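Local coordinates for protein peptide ABC transporter permease (Staphylococcus hominis, PDB 6HZP) that probably imports small peptides, and the peptide-like molecule 5-aminolevulinic acid seen bound to it, across the membrane together with protons, at residues N131-V136 with V152-S157; G161-P166 with F335-P340. All coordinates share one frame; numbering follows the deposited sequence.

How the interactions relate
The two contacts follow one another along the long helix 147-174, with their centres about 18 Å apart. Interaction 1 comes first in the chain and joins residues 152-157 to the preceding helix, 110-138, only a short connection away. In interaction 2 the next part of the same helix, 161-166, meets 335-340 on helix 335-355, some 170 residues later in the sequence. One helix thus packs against a sequence neighbour and then against a distant partner. Because 335-340 itself lines the pocket of 5-aminolevulinic acid, interaction 2 supplies part of the wall of that site; interaction 1 is not far off, the Tyr155 side chain lying about 7 Å from the ligand.

Interaction 1: residues N131-V136 with V152-S157; sequences NISNIV and VIFYMS
Phe154 reaches across from 152-157 and sets its ring among three residues of 131-136, at the heart of a contact between two antiparallel helices of the POT family's major facilitator fold. The apolar part is a set of contacts around that ring. From Val136, CG2 lies over one face, 3.8 Å from the ring centroid and 15° off the normal, a CH-pi contact displaced toward the CD1 side. Ile132 comes in at the rim instead: its CG2 sits near the ring plane, 4.1 Å from CZ of Phe154. The backbone of Ser133 approaches obliquely, its CA 4.2 Å from CE2 of the same ring. With CG anti to the backbone nitrogen (chi1 -176°), the phenyl extends toward helix 110-138, although the two helix axes come no closer than 11.4 Å in these segments.

The polar part is a single weak hydrogen bond. Ser133 OG donates to Tyr155 OH at 3.2 Å, linking a small hydroxyl on one helix to the far end of a long phenol from the other. Within 152-157, Ser157 OG donates to the carbonyl O of Phe154 at 2.7 Å, nearly in line with the C=O bond, which holds the Ser157 hydroxyl against its own helix.

Helix 16-44 adds to the surroundings, with Leu21 touching Val136 and Glu25 touching Phe154. The chemistry implies a joint held mainly by one aromatic ring bridging a wide helix spacing, with the hydroxyl pair adding a modest, directional link at its margin.

Interaction 2: residues G161-P166 with F335-P340; sequences GALISP and FQSINP. With FVT (5-azanyl-4-oxidanylidene-pentanoic acid), chain B.
Ser337 OG donates a hydrogen bond of 3.0 Å to the carbonyl O of Leu163, joining helix 147-174 of the N-terminal bundle of the major facilitator fold to the antiparallel helix 335-355 of the C-terminal bundle, beside the ligand pocket. The hydroxyl approaches the carbonyl at 132°, tilted 22° from its plane. Its acceptor lies within a kinked helix, because Pro166 has no bond from its nitrogen to the preceding turn. The ring of Pro166 also flanks the serine, with CG 3.4 Å from Ser337 OG. Turned anti to its own carbonyl carbon (chi1 -68°), the hydroxyl points at helix 161-166, while CD1 of Leu163 rests alongside CB of Ser337.

One turn on from Ser337, the apolar contact takes over. Ala162 CB meets Pro340 CB at 3.7 Å, and the Pro340 ring extends toward the Ala162 carbonyl. The helix axes approach to 8.0 Å, consistent with the small Ala162 and Ser337 side chains at the interface. Pro340 kinks its helix as well, so a proline breaks the backbone bonding on each side of the joint.

Pro340 also borders the bound 5-aminolevulinic acid, together with Gln336 and Asn339. Glu410 accepts a hydrogen bond from Asn339 ND2, which ties down that amide. Closest to the ligand on the proline ring, CD of Pro340 sits 3.8 Å from the carboxylate oxygen O1.

Interaction 1: residues N131-V136 with V152-S157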
loop_
_atom_site.group_PDB
_atom_site.type_symbol
_atom_site.label_atom_id
_atom_site.label_comp_id
_atom_site.label_asym_id
_atom_site.label_seq_id
_atom_site.Cartn_x
_atom_site.Cartn_y
_atom_site.Cartn_z
ATOM N N ASN A 131 4.859 -12.312 3.792
ATOM C CA ASN A 131 5.633 -13.381 4.420
ATOM C C ASN A 131 6.631 -12.896 5.462
ATOM O O ASN A 131 6.858 -13.630 6.430
ATOM C CB ASN A 131 6.290 -14.230 3.345
ATOM C CG ASN A 131 5.227 -14.886 2.477
ATOM O OD1 ASN A 131 4.255 -15.458 2.983
ATOM N ND2 ASN A 131 5.347 -14.796 1.165
ATOM N N ILE A 132 7.183 -11.665 5.322
ATOM C CA ILE A 132 8.051 -11.096 6.361
ATOM C C ILE A 132 7.192 -10.836 7.620
ATOM O O ILE A 132 7.625 -11.125 8.732
ATOM C CB ILE A 132 8.847 -9.832 5.889
ATOM C CG1 ILE A 132 9.862 -9.404 6.967
ATOM C CG2 ILE A 132 7.928 -8.640 5.519
ATOM C CD1 ILE A 132 11.035 -8.629 6.454
ATOM N N SER A 133 5.952 -10.354 7.414
ATOM C CA SER A 133 4.955 -10.076 8.458
ATOM C C SER A 133 4.504 -11.376 9.158
ATOM O O SER A 133 4.243 -11.375 10.364
ATOM C CB SER A 133 3.748 -9.376 7.834
ATOM O OG SER A 133 2.821 -8.902 8.795
ATOM N N ASN A 134 4.395 -12.479 8.390
ATOM C CA ASN A 134 4.025 -13.788 8.916
ATOM C C ASN A 134 5.114 -14.295 9.879
ATOM O O ASN A 134 4.776 -14.827 10.944
ATOM C CB ASN A 134 3.826 -14.780 7.769
ATOM C CG ASN A 134 3.200 -16.085 8.194
ATOM O OD1 ASN A 134 3.852 -16.958 8.780
ATOM N ND2 ASN A 134 1.919 -16.259 7.919
ATOM N N ILE A 135 6.412 -14.143 9.502
ATOM C CA ILE A 135 7.554 -14.566 10.333
ATOM C C ILE A 135 7.543 -13.811 11.674
ATOM O O ILE A 135 7.794 -14.434 12.700
ATOM C CB ILE A 135 8.928 -14.411 9.590
ATOM C CG1 ILE A 135 9.030 -15.407 8.406
ATOM C CG2 ILE A 135 10.116 -14.637 10.543
ATOM C CD1 ILE A 135 10.055 -15.045 7.370
ATOM N N VAL A 136 7.220 -12.495 11.667
ATOM C CA VAL A 136 7.150 -11.677 12.895
ATOM C C VAL A 136 6.154 -12.277 13.911
ATOM O O VAL A 136 6.477 -12.358 15.084
ATOM C CB VAL A 136 6.837 -10.180 12.580
ATOM C CG1 VAL A 136 6.469 -9.401 13.844
ATOM C CG2 VAL A 136 8.007 -9.507 11.858
ATOM N N VAL A 152 3.378 -3.411 16.567
ATOM C CA VAL A 152 3.413 -1.950 16.700
ATOM C C VAL A 152 4.867 -1.489 16.448
ATOM O O VAL A 152 5.081 -0.540 15.697
ATOM C CB VAL A 152 2.840 -1.463 18.065
ATOM C CG1 VAL A 152 3.213 -0.001 18.345
ATOM C CG2 VAL A 152 1.326 -1.652 18.121
ATOM N N ILE A 153 5.857 -2.227 16.998
ATOM C CA ILE A 153 7.278 -1.955 16.748
ATOM C C ILE A 153 7.609 -2.276 15.269
ATOM O O ILE A 153 8.288 -1.493 14.611
ATOM C CB ILE A 153 8.185 -2.744 17.747
ATOM C CG1 ILE A 153 8.001 -2.196 19.196
ATOM C CG2 ILE A 153 9.676 -2.698 17.318
ATOM C CD1 ILE A 153 8.512 -3.111 20.314
ATOM N N PHE A 154 7.129 -3.409 14.743
ATOM C CA PHE A 154 7.406 -3.772 13.350
ATOM C C PHE A 154 6.920 -2.702 12.345
ATOM O O PHE A 154 7.664 -2.348 11.435
ATOM C CB PHE A 154 6.790 -5.144 13.013
ATOM C CG PHE A 154 7.111 -5.638 11.623
ATOM C CD1 PHE A 154 8.426 -5.838 11.227
ATOM C CD2 PHE A 154 6.102 -5.840 10.690
ATOM C CE1 PHE A 154 8.725 -6.264 9.933
ATOM C CE2 PHE A 154 6.401 -6.256 9.395
ATOM C CZ PHE A 154 7.710 -6.478 9.027
ATOM N N TYR A 155 5.698 -2.171 12.526
ATOM C CA TYR A 155 5.148 -1.165 11.615
ATOM C C TYR A 155 5.706 0.252 11.851
ATOM O O TYR A 155 5.444 1.140 11.041
ATOM C CB TYR A 155 3.616 -1.200 11.632
ATOM C CG TYR A 155 3.067 -2.538 11.171
ATOM C CD1 TYR A 155 3.452 -3.091 9.952
ATOM C CD2 TYR A 155 2.128 -3.229 11.928
ATOM C CE1 TYR A 155 2.962 -4.323 9.526
ATOM C CE2 TYR A 155 1.615 -4.455 11.502
ATOM C CZ TYR A 155 2.026 -4.993 10.293
ATOM O OH TYR A 155 1.514 -6.199 9.863
ATOM N N MET A 156 6.530 0.461 12.896
ATOM C CA MET A 156 7.248 1.725 13.091
ATOM C C MET A 156 8.334 1.796 12.018
ATOM O O MET A 156 8.547 2.864 11.462
ATOM C CB MET A 156 7.920 1.818 14.469
ATOM C CG MET A 156 7.148 2.607 15.469
ATOM S SD MET A 156 7.855 2.435 17.126
ATOM C CE MET A 156 9.565 2.899 16.801
ATOM N N SER A 157 9.024 0.666 11.738
ATOM C CA SER A 157 10.070 0.603 10.711
ATOM C C SER A 157 9.524 0.991 9.332
ATOM O O SER A 157 10.217 1.665 8.566
ATOM C CB SER A 157 10.703 -0.788 10.650
ATOM O OG SER A 157 9.867 -1.772 10.067
#

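Interaction 2: residues G161-P166 with F335-P340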
loop_
_atom_site.group_PDB
_atom_site.type_symbol
_atom_site.label_atom_id
_atom_site.label_comp_id
_atom_site.label_asym_id
_atom_site.label_seq_id
_atom_site.Cartn_x
_atom_site.Cartn_y
_atom_site.Cartn_z
ATOM N N GLY A 161 10.975 4.489 7.468
ATOM C CA GLY A 161 11.553 4.459 6.129
ATOM C C GLY A 161 10.794 5.359 5.168
ATOM O O GLY A 161 11.404 6.079 4.374
ATOM N N ALA A 162 9.445 5.342 5.259
ATOM C CA ALA A 162 8.537 6.181 4.468
ATOM C C ALA A 162 8.735 7.688 4.734
ATOM O O ALA A 162 8.499 8.497 3.840
ATOM C CB ALA A 162 7.095 5.802 4.776
ATOM N N LEU A 163 9.129 8.050 5.964
ATOM C CA LEU A 163 9.366 9.430 6.400
ATOM C C LEU A 163 10.726 9.944 5.938
ATOM O O LEU A 163 10.814 11.063 5.431
ATOM C CB LEU A 163 9.286 9.497 7.953
ATOM C CG LEU A 163 9.704 10.817 8.636
ATOM C CD1 LEU A 163 8.955 12.004 8.044
ATOM C CD2 LEU A 163 9.483 10.755 10.150
ATOM N N ILE A 164 11.784 9.132 6.119
ATOM C CA ILE A 164 13.168 9.542 5.852
ATOM C C ILE A 164 13.556 9.529 4.356
ATOM O O ILE A 164 14.297 10.421 3.940
ATOM C CB ILE A 164 14.152 8.685 6.720
ATOM C CG1 ILE A 164 13.844 8.872 8.242
ATOM C CG2 ILE A 164 15.622 9.075 6.466
ATOM C CD1 ILE A 164 14.449 7.851 9.146
ATOM N N SER A 165 13.112 8.541 3.563
ATOM C CA SER A 165 13.530 8.450 2.154
ATOM C C SER A 165 13.111 9.646 1.251
ATOM O O SER A 165 13.951 10.072 0.466
ATOM C CB SER A 165 13.089 7.134 1.533
ATOM O OG SER A 165 11.688 6.942 1.573
ATOM N N PRO A 166 11.895 10.239 1.332
ATOM C CA PRO A 166 11.600 11.419 0.497
ATOM C C PRO A 166 12.443 12.644 0.879
ATOM O O PRO A 166 12.770 13.441 0.009
ATOM C CB PRO A 166 10.098 11.658 0.728
ATOM C CG PRO A 166 9.590 10.407 1.394
ATOM C CD PRO A 166 10.746 9.918 2.195
ATOM N N PHE A 335 5.947 16.019 0.210
ATOM C CA PHE A 335 4.497 15.819 0.372
ATOM C C PHE A 335 4.211 14.364 0.844
ATOM O O PHE A 335 3.219 14.133 1.536
ATOM C CB PHE A 335 3.741 16.052 -0.960
ATOM C CG PHE A 335 3.491 17.485 -1.357
ATOM C CD1 PHE A 335 2.783 18.341 -0.524
ATOM C CD2 PHE A 335 3.842 17.945 -2.620
ATOM C CE1 PHE A 335 2.521 19.657 -0.908
ATOM C CE2 PHE A 335 3.567 19.257 -3.007
ATOM C CZ PHE A 335 2.903 20.102 -2.153
ATOM N N GLN A 336 5.077 13.397 0.449
ATOM C CA GLN A 336 4.947 11.977 0.819
ATOM C C GLN A 336 5.407 11.672 2.266
ATOM O O GLN A 336 5.200 10.546 2.712
ATOM C CB GLN A 336 5.741 11.085 -0.169
ATOM C CG GLN A 336 5.374 11.249 -1.653
ATOM C CD GLN A 336 3.886 11.354 -1.886
ATOM O OE1 GLN A 336 3.389 12.338 -2.456
ATOM N NE2 GLN A 336 3.140 10.340 -1.456
ATOM N N SER A 337 6.043 12.640 2.972
ATOM C CA SER A 337 6.513 12.480 4.348
ATOM C C SER A 337 5.480 12.928 5.393
ATOM O O SER A 337 5.619 12.553 6.563
ATOM C CB SER A 337 7.808 13.256 4.562
ATOM O OG SER A 337 8.871 12.675 3.828
ATOM N N ILE A 338 4.438 13.694 4.985
ATOM C CA ILE A 338 3.404 14.202 5.892
ATOM C C ILE A 338 2.649 13.040 6.499
ATOM O O ILE A 338 2.551 12.959 7.727
ATOM C CB ILE A 338 2.427 15.198 5.185
ATOM C CG1 ILE A 338 3.150 16.485 4.702
ATOM C CG2 ILE A 338 1.258 15.569 6.110
ATOM C CD1 ILE A 338 2.488 17.136 3.515
ATOM N N ASN A 339 2.120 12.133 5.652
ATOM C CA ASN A 339 1.359 10.982 6.142
ATOM C C ASN A 339 2.163 10.093 7.130
ATOM O O ASN A 339 1.693 9.930 8.252
ATOM C CB ASN A 339 0.775 10.173 4.989
ATOM C CG ASN A 339 -0.116 9.043 5.447
ATOM O OD1 ASN A 339 0.362 7.958 5.802
ATOM N ND2 ASN A 339 -1.426 9.267 5.466
ATOM N N PRO A 340 3.353 9.534 6.794
ATOM C CA PRO A 340 4.082 8.720 7.787
ATOM C C PRO A 340 4.501 9.471 9.057
ATOM O O PRO A 340 4.521 8.859 10.121
ATOM C CB PRO A 340 5.290 8.206 7.007
ATOM C CG PRO A 340 5.486 9.192 5.905
ATOM C CD PRO A 340 4.094 9.603 5.517
HETATM C C1 FVT B . 2.362 6.213 2.809
HETATM C C3 FVT B . 2.088 4.950 4.956
HETATM O O2 FVT B . 0.933 5.021 5.323
HETATM C C4 FVT B . 2.912 3.695 5.169
HETATM N N FVT B . 2.459 2.848 6.259
HETATM C C FVT B . 2.759 6.113 4.272
HETATM C C2 FVT B . 2.467 7.603 2.251
HETATM O O FVT B . 1.495 8.269 1.946
HETATM O O1 FVT B . 3.701 8.020 2.102
#